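Local coordinates for protein adenosine kinase (Sinorhizobium meliloti, PDB 3UBO) that probably phosphorylates adenosine with ATP as phosphate donor, being a pfkB-family kinase that binds adenosine and ADP side by side, at residues A[187-192]-A[214-219]; A[125-130]-A[272-277]. All blocks are in the same frame, centred on the assembly; numbering follows the deposited sequence.

Contact 1: A[187-192]-A[214-219]; sequences MTLSDS and VFANRQ. With ADP (adenosine-5'-diphosphate), chain D.
Two backbone bonds tie Met187 and Leu189 to Phe215 in parallel pairing. Phe215 N donates to Met187 O at 2.7 Å, and Leu189 N donates to Phe215 O at 2.9 Å. CA-H...O contacts reinforce the pairing, with Thr188 CA 3.1 Å from Phe215 O and Val214 CA touching Met187 O.

Apolar contacts fill one face. Selenomethionine Met187 and Val214 point to the same side, with Met187 CG 4.3 Å from Val214 CG2. Val214 CG1 stands anti to the backbone N (chi1 163°), where it meets Leu189 CD1. The second branch of Leu189, CD2, packs on Ala216 CB. Phe202 and Leu205 of helix 199-207 cover Met187. On the other face, Phe215 meets Phe286 edge-to-face.

The polar contacts gather where the strands end. Thr188 OG1 accepts from Ser190 N at 2.6 Å, an ST turn that takes the chain out of strand 184-188. Asn217 is the N-cap of helix 218-224, and its OD1 accepts from a backbone N in the first turn. Its own backbone N donates to Glu220 OE1. With CG set between the backbone N and the carbonyl carbon (chi1 60°), Asn217 ND2 gives a weak bond of 2.8 Å to ADP O1B, a beta-phosphate oxygen.

These are the C-terminal ends of two neighbouring strands in the central parallel sheet of a ribokinase-like fold. The N-x-x-E sequence of Asn217 and Glu220 is known in this family beside the phosphate site.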
HETATM    1  N   MSE A 187     -25.539  -2.242  12.298  1.00 64.00           N
HETATM    2  CA  MSE A 187     -24.494  -1.249  12.522  1.00 66.10           C
HETATM    3  C   MSE A 187     -23.289  -1.628  13.391  1.00 65.14           C
HETATM    4  O   MSE A 187     -23.407  -2.380  14.339  1.00 66.76           O
HETATM    5  CB  MSE A 187     -25.097   0.006  13.120  1.00 67.10           C
HETATM    6  CG  MSE A 187     -25.080  -0.000  14.660  1.00 69.85           C
HETATM    7 SE   MSE A 187     -26.117   1.560  15.367  1.00 96.70          SE
HETATM    8  CE  MSE A 187     -25.012   3.090  14.690  1.00 65.23           C
ATOM      9  N   THR A 188     -22.134  -1.028  13.102  1.00 64.61           N
ATOM     10  CA  THR A 188     -21.019  -1.003  14.071  1.00 64.04           C
ATOM     11  C   THR A 188     -21.016   0.282  14.908  1.00 63.14           C
ATOM     12  O   THR A 188     -21.284   1.343  14.388  1.00 62.87           O
ATOM     13  CB  THR A 188     -19.692  -1.023  13.356  1.00 61.63           C
ATOM     14  OG1 THR A 188     -18.787  -0.265  14.138  1.00 62.16           O
ATOM     15  CG2 THR A 188     -19.791  -0.331  12.028  1.00 61.65           C
ATOM     16  N   LEU A 189     -20.694   0.216  16.183  1.00 61.92           N
ATOM     17  CA  LEU A 189     -20.558   1.459  16.948  1.00 63.03           C
ATOM     18  C   LEU A 189     -19.304   2.292  16.606  1.00 64.50           C
ATOM     19  O   LEU A 189     -19.052   3.358  17.185  1.00 63.31           O
ATOM     20  CB  LEU A 189     -20.514   1.128  18.427  1.00 66.97           C
ATOM     21  CG  LEU A 189     -21.884   1.057  19.067  1.00 67.87           C
ATOM     22  CD1 LEU A 189     -22.849   0.731  17.986  1.00 67.06           C
ATOM     23  CD2 LEU A 189     -21.887   0.031  20.160  1.00 65.39           C
ATOM     24  N   SER A 190     -18.464   1.746  15.732  1.00 64.77           N
ATOM     25  CA  SER A 190     -17.316   2.475  15.202  1.00 62.31           C
ATOM     26  C   SER A 190     -16.159   2.704  16.184  1.00 65.43           C
ATOM     27  O   SER A 190     -15.062   2.124  16.007  1.00 63.64           O
ATOM     28  CB  SER A 190     -17.809   3.786  14.641  1.00 60.43           C
ATOM     29  OG  SER A 190     -18.567   3.533  13.458  1.00 60.13           O
ATOM     30  N   ASP A 191     -16.395   3.523  17.216  1.00 66.00           N
ATOM     31  CA  ASP A 191     -15.309   4.017  18.049  1.00 63.33           C
ATOM     32  C   ASP A 191     -15.871   4.489  19.358  1.00 63.32           C
ATOM     33  O   ASP A 191     -16.998   4.952  19.444  1.00 63.67           O
ATOM     34  CB  ASP A 191     -14.555   5.124  17.272  1.00 60.97           C
ATOM     35  CG  ASP A 191     -13.621   5.937  18.135  1.00 61.98           C
ATOM     36  OD1 ASP A 191     -12.716   5.417  18.860  1.00 60.15           O
ATOM     37  OD2 ASP A 191     -13.826   7.159  18.074  1.00 63.01           O
ATOM     38  N   SER A 192     -15.101   4.362  20.408  1.00 63.72           N
ATOM     39  CA  SER A 192     -15.693   4.683  21.678  1.00 66.01           C
ATOM     40  C   SER A 192     -15.894   6.172  21.886  1.00 67.72           C
ATOM     41  O   SER A 192     -16.464   6.560  22.882  1.00 72.48           O
ATOM     42  CB  SER A 192     -14.928   4.061  22.839  1.00 66.09           C
ATOM     43  OG  SER A 192     -13.848   4.881  23.204  1.00 65.75           O
ATOM     44  N   VAL A 214     -26.389  -5.115  16.181  1.00 66.71           N
ATOM     45  CA  VAL A 214     -25.351  -4.203  16.674  1.00 66.41           C
ATOM     46  C   VAL A 214     -23.952  -4.832  16.853  1.00 69.06           C
ATOM     47  O   VAL A 214     -23.764  -5.670  17.765  1.00 70.46           O
ATOM     48  CB  VAL A 214     -25.802  -3.572  17.993  1.00 66.89           C
ATOM     49  CG1 VAL A 214     -24.638  -2.960  18.749  1.00 65.46           C
ATOM     50  CG2 VAL A 214     -26.849  -2.554  17.701  1.00 69.61           C
ATOM     51  N   PHE A 215     -22.967  -4.465  16.013  1.00 67.57           N
ATOM     52  CA  PHE A 215     -21.544  -4.867  16.275  1.00 66.81           C
ATOM     53  C   PHE A 215     -20.818  -3.762  17.038  1.00 66.45           C
ATOM     54  O   PHE A 215     -21.030  -2.558  16.749  1.00 68.99           O
ATOM     55  CB  PHE A 215     -20.757  -5.158  14.995  1.00 64.77           C
ATOM     56  CG  PHE A 215     -21.351  -6.235  14.133  1.00 66.64           C
ATOM     57  CD1 PHE A 215     -20.748  -7.480  14.062  1.00 60.60           C
ATOM     58  CD2 PHE A 215     -22.513  -5.987  13.358  1.00 65.01           C
ATOM     59  CE1 PHE A 215     -21.263  -8.470  13.257  1.00 60.48           C
ATOM     60  CE2 PHE A 215     -23.056  -6.989  12.559  1.00 63.44           C
ATOM     61  CZ  PHE A 215     -22.414  -8.253  12.529  1.00 63.50           C
ATOM     62  N   ALA A 216     -19.997  -4.162  18.002  1.00 64.15           N
ATOM     63  CA  ALA A 216     -19.235  -3.260  18.850  1.00 66.39           C
ATOM     64  C   ALA A 216     -17.982  -3.955  19.491  1.00 72.33           C
ATOM     65  O   ALA A 216     -17.882  -5.213  19.542  1.00 70.02           O
ATOM     66  CB  ALA A 216     -20.128  -2.710  19.921  1.00 66.39           C
ATOM     67  N   ASN A 217     -17.015  -3.174  19.982  1.00 71.99           N
ATOM     68  CA  ASN A 217     -15.954  -3.812  20.757  1.00 71.95           C
ATOM     69  C   ASN A 217     -16.306  -3.555  22.223  1.00 72.72           C
ATOM     70  O   ASN A 217     -17.285  -2.867  22.503  1.00 74.31           O
ATOM     71  CB  ASN A 217     -14.534  -3.365  20.330  1.00 71.36           C
ATOM     72  CG  ASN A 217     -14.312  -1.855  20.480  1.00 72.97           C
ATOM     73  OD1 ASN A 217     -14.781  -1.238  21.437  1.00 72.52           O
ATOM     74  ND2 ASN A 217     -13.568  -1.265  19.544  1.00 72.41           N
ATOM     75  N   ARG A 218     -15.544  -4.106  23.148  1.00 73.15           N
ATOM     76  CA  ARG A 218     -15.887  -3.997  24.540  1.00 72.65           C
ATOM     77  C   ARG A 218     -15.951  -2.557  25.033  1.00 74.99           C
ATOM     78  O   ARG A 218     -16.943  -2.162  25.609  1.00 77.15           O
ATOM     79  CB  ARG A 218     -14.925  -4.822  25.331  1.00 73.49           C
ATOM     80  CG  ARG A 218     -15.019  -4.649  26.786  1.00 77.32           C
ATOM     81  CD  ARG A 218     -13.826  -5.373  27.415  1.00 77.39           C
ATOM     82  NE  ARG A 218     -14.065  -5.677  28.810  1.00 78.90           N
ATOM     83  CZ  ARG A 218     -14.303  -6.908  29.263  1.00 85.35           C
ATOM     84  NH1 ARG A 218     -14.326  -7.949  28.407  1.00 83.45           N
ATOM     85  NH2 ARG A 218     -14.505  -7.103  30.573  1.00 86.62           N
ATOM     86  N   GLN A 219     -14.933  -1.739  24.796  1.00 76.75           N
ATOM     87  CA  GLN A 219     -14.988  -0.347  25.283  1.00 75.55           C
ATOM     88  C   GLN A 219     -16.250   0.391  24.805  1.00 73.75           C
ATOM     89  O   GLN A 219     -16.920   1.083  25.579  1.00 72.72           O
ATOM     90  CB  GLN A 219     -13.708   0.429  24.920  1.00 72.43           C
ATOM     91  CG  GLN A 219     -12.526   0.115  25.845  1.00 77.85           C
ATOM     92  CD  GLN A 219     -12.940  -0.077  27.329  1.00 79.83           C
ATOM     93  OE1 GLN A 219     -13.793   0.658  27.874  1.00 80.03           O
ATOM     94  NE2 GLN A 219     -12.336  -1.063  27.976  1.00 76.18           N
TER
HETATM   95  PB  ADP D 354     -11.541  -3.367  17.462  1.00 75.75           P
HETATM   96  O1B ADP D 354     -11.155  -1.948  18.233  1.00 74.55           O
HETATM   97  O2B ADP D 354     -13.083  -3.477  16.811  1.00 71.97           O
HETATM   98  O3B ADP D 354     -10.563  -3.664  16.382  1.00 70.07           O
HETATM   99  PA  ADP D 354     -11.132  -5.897  19.197  1.00 77.43           P
HETATM  100  O1A ADP D 354     -10.040  -5.697  20.414  1.00 70.75           O
HETATM  101  O2A ADP D 354     -12.358  -6.490  19.731  1.00 74.24           O
HETATM  102  O3A ADP D 354     -11.330  -4.253  18.865  1.00 78.44           O
HETATM  103  O5' ADP D 354     -10.638  -6.870  17.920  1.00 70.89           O
HETATM  104  C5' ADP D 354     -11.543  -7.159  16.860  1.00 68.75           C
HETATM  105  C4' ADP D 354     -11.403  -8.626  16.337  1.00 70.41           C
HETATM  106  O4' ADP D 354     -10.146  -8.998  15.596  1.00 70.35           O
HETATM  107  C3' ADP D 354     -11.468  -9.821  17.430  1.00 71.08           C
HETATM  108  O3' ADP D 354     -12.692 -10.131  18.071  1.00 70.90           O
HETATM  109  C2' ADP D 354     -10.569 -10.923  16.882  1.00 70.77           C
HETATM  110  O2' ADP D 354     -11.107 -11.984  16.080  1.00 70.59           O
HETATM  111  C1' ADP D 354      -9.484 -10.068  16.291  1.00 69.14           C
HETATM  112  N9  ADP D 354      -8.442  -9.634  17.272  1.00 71.70           N
HETATM  113  C8  ADP D 354      -8.295  -8.412  17.890  1.00 70.31           C
HETATM  114  N7  ADP D 354      -7.131  -8.443  18.767  1.00 69.22           N
HETATM  115  C5  ADP D 354      -6.570  -9.751  18.686  1.00 69.89           C
HETATM  116  C6  ADP D 354      -5.386 -10.364  19.319  1.00 71.02           C
HETATM  117  N6  ADP D 354      -4.527  -9.560  20.209  1.00 68.88           N
HETATM  118  N1  ADP D 354      -5.063 -11.652  19.024  1.00 68.47           N
HETATM  119  C2  ADP D 354      -5.833 -12.405  18.120  1.00 67.57           C
HETATM  120  N3  ADP D 354      -7.005 -11.829  17.504  1.00 68.71           N
HETATM  121  C4  ADP D 354      -7.342 -10.506  17.781  1.00 71.29           C

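Contact 2: A[125-130]-A[272-277]; sequences GERSMN and VVDTTG. With ADN (adenosine), chain C.
Asp274 OD1, which faces Arg127 CB at 3.9 Å, accepts two bonds from Thr276. The hydroxyl OG1 of Thr276 donates at 2.9 Å from the syn side, close to the carboxylate plane. Thr276 N donates from above that plane, 66° out of it, and makes an Asx turn. The other oxygen, Asp274 OD2, accepts from Gly315 N. The carboxylate is thus held at both oxygens. With CG anti to the backbone N (chi1 177°), Asp274 OD1 comes within bonding distance of Thr276 N and OG1.

The one backbone bond between the segments runs from Thr275 N to Gly125 O, at 2.8 Å, though the position of Gly125 O is less certain. Gly125 CA also lies against Val273 O.

Arg127 bends at chi2 and lays its aliphatic part across Thr276, with Thr276 OG1 beside its CB and CG. Thr275 CG2 meets Arg127 CG at 4.0 Å. The methyl CE of selenomethionine Met129 sits 3.4 Å above the centre of the Arg127 guanidinium. The SE atom of Met129 touches ADN C8 at 3.4 Å, and Gly277 N lies near ADN C5'.

Asp274 to Gly277 open the DTTGAGD signature of pfkB kinases, which in relatives forms an anion hole before the active-site helix. The bonds to Asp274 are consistent with a firmly held turn. Arg127 NH2 lies 3.9 Å from ADN O5', the hydroxyl that would receive phosphate, and its charge may favour the phosphate there.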
ATOM      1  N   GLY A 125       0.716  -2.706  17.667  1.00 51.36           N
ATOM      2  CA  GLY A 125      -0.229  -3.091  16.644  1.00 49.34           C
ATOM      3  C   GLY A 125      -1.467  -2.266  16.849  1.00 52.11           C
ATOM      4  O   GLY A 125      -2.412  -2.360  16.053  1.00 52.92           O
ATOM      5  N   GLU A 126      -1.468  -1.437  17.888  1.00 50.82           N
ATOM      6  CA  GLU A 126      -2.535  -0.469  18.084  1.00 52.16           C
ATOM      7  C   GLU A 126      -2.463   0.533  16.940  1.00 55.73           C
ATOM      8  O   GLU A 126      -1.412   0.695  16.322  1.00 55.17           O
ATOM      9  CB  GLU A 126      -2.379   0.245  19.427  1.00 54.49           C
ATOM     10  CG  GLU A 126      -3.326  -0.250  20.508  1.00 60.47           C
ATOM     11  CD  GLU A 126      -4.558  -0.924  19.939  1.00 63.85           C
ATOM     12  OE1 GLU A 126      -5.439  -0.211  19.413  1.00 60.66           O
ATOM     13  OE2 GLU A 126      -4.647  -2.168  20.016  1.00 58.08           O
ATOM     14  N   ARG A 127      -3.574   1.200  16.648  1.00 54.47           N
ATOM     15  CA  ARG A 127      -3.610   2.084  15.540  1.00 53.63           C
ATOM     16  C   ARG A 127      -4.333   3.333  16.001  1.00 57.46           C
ATOM     17  O   ARG A 127      -5.316   3.247  16.716  1.00 57.91           O
ATOM     18  CB  ARG A 127      -4.261   1.389  14.332  1.00 54.92           C
ATOM     19  CG  ARG A 127      -5.638   0.798  14.573  1.00 56.18           C
ATOM     20  CD  ARG A 127      -6.692   1.862  14.329  1.00 60.46           C
ATOM     21  NE  ARG A 127      -8.097   1.407  14.420  1.00 61.82           N
ATOM     22  CZ  ARG A 127      -8.948   1.709  15.402  1.00 59.75           C
ATOM     23  NH1 ARG A 127      -8.568   2.475  16.433  1.00 54.25           N
ATOM     24  NH2 ARG A 127     -10.179   1.219  15.343  1.00 58.18           N
ATOM     25  N   SER A 128      -3.820   4.505  15.620  1.00 58.60           N
ATOM     26  CA  SER A 128      -4.414   5.798  16.021  1.00 55.77           C
ATOM     27  C   SER A 128      -4.762   6.623  14.775  1.00 54.53           C
ATOM     28  O   SER A 128      -3.897   6.889  13.921  1.00 54.18           O
ATOM     29  CB  SER A 128      -3.509   6.564  17.000  1.00 54.26           C
ATOM     30  OG  SER A 128      -3.264   5.777  18.140  1.00 54.02           O
HETATM   31  N   MSE A 129      -6.039   6.967  14.622  1.00 52.90           N
HETATM   32  CA  MSE A 129      -6.450   7.473  13.345  1.00 52.41           C
HETATM   33  C   MSE A 129      -6.816   8.984  13.382  1.00 54.33           C
HETATM   34  O   MSE A 129      -7.212   9.517  14.405  1.00 54.45           O
HETATM   35  CB  MSE A 129      -7.559   6.615  12.776  1.00 53.97           C
HETATM   36  CG  MSE A 129      -7.185   5.175  12.422  1.00 59.79           C
HETATM   37 SE   MSE A 129      -8.794   4.020  11.961  1.00 74.76          SE
HETATM   38  CE  MSE A 129      -9.711   4.499  13.689  1.00 60.99           C
ATOM     39  N   ASN A 130      -6.655   9.661  12.259  1.00 51.73           N
ATOM     40  CA  ASN A 130      -6.803  11.072  12.240  1.00 51.94           C
ATOM     41  C   ASN A 130      -7.347  11.300  10.863  1.00 51.97           C
ATOM     42  O   ASN A 130      -6.638  11.197   9.845  1.00 50.56           O
ATOM     43  CB  ASN A 130      -5.437  11.742  12.401  1.00 53.69           C
ATOM     44  CG  ASN A 130      -4.823  11.549  13.783  1.00 53.84           C
ATOM     45  OD1 ASN A 130      -5.187  12.253  14.743  1.00 53.39           O
ATOM     46  ND2 ASN A 130      -3.839  10.631  13.874  1.00 50.65           N
ATOM     47  N   VAL A 272       0.894  -9.547  16.221  1.00 56.81           N
ATOM     48  CA  VAL A 272      -0.011  -8.438  16.067  1.00 55.48           C
ATOM     49  C   VAL A 272       0.675  -7.300  15.253  1.00 54.54           C
ATOM     50  O   VAL A 272       1.337  -6.445  15.817  1.00 55.29           O
ATOM     51  CB  VAL A 272      -0.520  -8.022  17.456  1.00 53.72           C
ATOM     52  CG1 VAL A 272      -1.558  -6.950  17.334  1.00 52.74           C
ATOM     53  CG2 VAL A 272      -1.090  -9.246  18.139  1.00 53.70           C
ATOM     54  N   VAL A 273       0.542  -7.321  13.927  1.00 53.59           N
ATOM     55  CA  VAL A 273       1.210  -6.362  13.079  1.00 51.11           C
ATOM     56  C   VAL A 273       0.461  -5.014  13.075  1.00 54.49           C
ATOM     57  O   VAL A 273       0.994  -3.973  13.516  1.00 56.14           O
ATOM     58  CB  VAL A 273       1.362  -6.867  11.634  1.00 50.20           C
ATOM     59  CG1 VAL A 273       2.023  -5.759  10.769  1.00 47.72           C
ATOM     60  CG2 VAL A 273       2.096  -8.218  11.579  1.00 48.15           C
ATOM     61  N   ASP A 274      -0.779  -5.023  12.580  1.00 55.12           N
ATOM     62  CA  ASP A 274      -1.598  -3.823  12.484  1.00 52.66           C
ATOM     63  C   ASP A 274      -3.034  -4.230  12.768  1.00 52.66           C
ATOM     64  O   ASP A 274      -3.665  -4.908  11.985  1.00 53.55           O
ATOM     65  CB  ASP A 274      -1.429  -3.180  11.095  1.00 51.24           C
ATOM     66  CG  ASP A 274      -2.321  -1.953  10.884  1.00 53.75           C
ATOM     67  OD1 ASP A 274      -2.760  -1.305  11.870  1.00 51.09           O
ATOM     68  OD2 ASP A 274      -2.632  -1.648   9.678  1.00 59.26           O
ATOM     69  N   THR A 275      -3.521  -3.805  13.914  1.00 51.69           N
ATOM     70  CA  THR A 275      -4.920  -3.930  14.294  1.00 52.93           C
ATOM     71  C   THR A 275      -5.968  -3.240  13.370  1.00 56.12           C
ATOM     72  O   THR A 275      -7.122  -3.647  13.284  1.00 59.11           O
ATOM     73  CB  THR A 275      -5.051  -3.450  15.728  1.00 52.07           C
ATOM     74  OG1 THR A 275      -4.959  -4.591  16.520  1.00 54.25           O
ATOM     75  CG2 THR A 275      -6.338  -2.822  16.027  1.00 56.67           C
ATOM     76  N   THR A 276      -5.581  -2.187  12.688  1.00 55.43           N
ATOM     77  CA  THR A 276      -6.453  -1.557  11.727  1.00 55.44           C
ATOM     78  C   THR A 276      -7.247  -2.574  10.906  1.00 57.43           C
ATOM     79  O   THR A 276      -6.668  -3.504  10.310  1.00 56.52           O
ATOM     80  CB  THR A 276      -5.606  -0.651  10.798  1.00 54.52           C
ATOM     81  OG1 THR A 276      -5.126   0.428  11.588  1.00 55.56           O
ATOM     82  CG2 THR A 276      -6.392  -0.137   9.618  1.00 55.24           C
ATOM     83  N   GLY A 277      -8.560  -2.433  10.925  1.00 57.50           N
ATOM     84  CA  GLY A 277      -9.437  -3.236  10.107  1.00 55.01           C
ATOM     85  C   GLY A 277     -10.041  -4.470  10.718  1.00 58.29           C
ATOM     86  O   GLY A 277     -10.763  -5.172  10.056  1.00 58.17           O
TER
HETATM   87  O5' ADN C 353     -11.456   0.461  11.770  1.00 62.56           O
HETATM   88  C5' ADN C 353     -10.644   0.298  10.548  1.00 59.20           C
HETATM   89  C4' ADN C 353     -10.856   1.425   9.479  1.00 57.27           C
HETATM   90  O4' ADN C 353     -11.421   2.624  10.022  1.00 60.11           O
HETATM   91  C3' ADN C 353      -9.773   1.979   8.413  1.00 55.91           C
HETATM   92  O3' ADN C 353      -9.352   1.290   7.261  1.00 58.64           O
HETATM   93  C2' ADN C 353     -10.305   3.420   8.112  1.00 56.50           C
HETATM   94  O2' ADN C 353     -10.444   3.765   6.717  1.00 55.59           O
HETATM   95  C1' ADN C 353     -11.545   3.443   8.913  1.00 59.74           C
HETATM   96  N9  ADN C 353     -11.851   4.819   9.410  1.00 61.81           N
HETATM   97  C8  ADN C 353     -11.083   5.746  10.172  1.00 62.11           C
HETATM   98  N7  ADN C 353     -11.885   6.868  10.512  1.00 59.29           N
HETATM   99  C5  ADN C 353     -13.157   6.619   9.964  1.00 62.73           C
HETATM  100  C6  ADN C 353     -14.359   7.379   9.950  1.00 61.53           C
HETATM  101  N6  ADN C 353     -14.463   8.650  10.614  1.00 60.93           N
HETATM  102  N1  ADN C 353     -15.505   6.816   9.279  1.00 61.70           N
HETATM  103  C2  ADN C 353     -15.419   5.533   8.646  1.00 60.08           C
HETATM  104  N3  ADN C 353     -14.243   4.745   8.637  1.00 58.33           N
HETATM  105  C4  ADN C 353     -13.129   5.328   9.286  1.00 60.90           C

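How the contacts relate
From the N terminus, the chain first reaches 125-130, at the start of a strand in the mixed sheet. It then returns to the central parallel sheet. Contact 1 closes a short loop there, joining neighbouring strands 184-188 and 213-217 over 21 intervening residues, mostly helical. The chain comes back at 272-277, just before helix 278-290, and contact 2 closes a loop of 141 residues. Contact 1 is therefore nested inside the loop closed by contact 2. The two do not touch: their centres are about 16 Å apart and their nearest atoms about 5 Å. Contact 1 meets the ADP phosphates, while contact 2 ties the mixed sheet to the loop that leads into helix 278-290, beside adenosine.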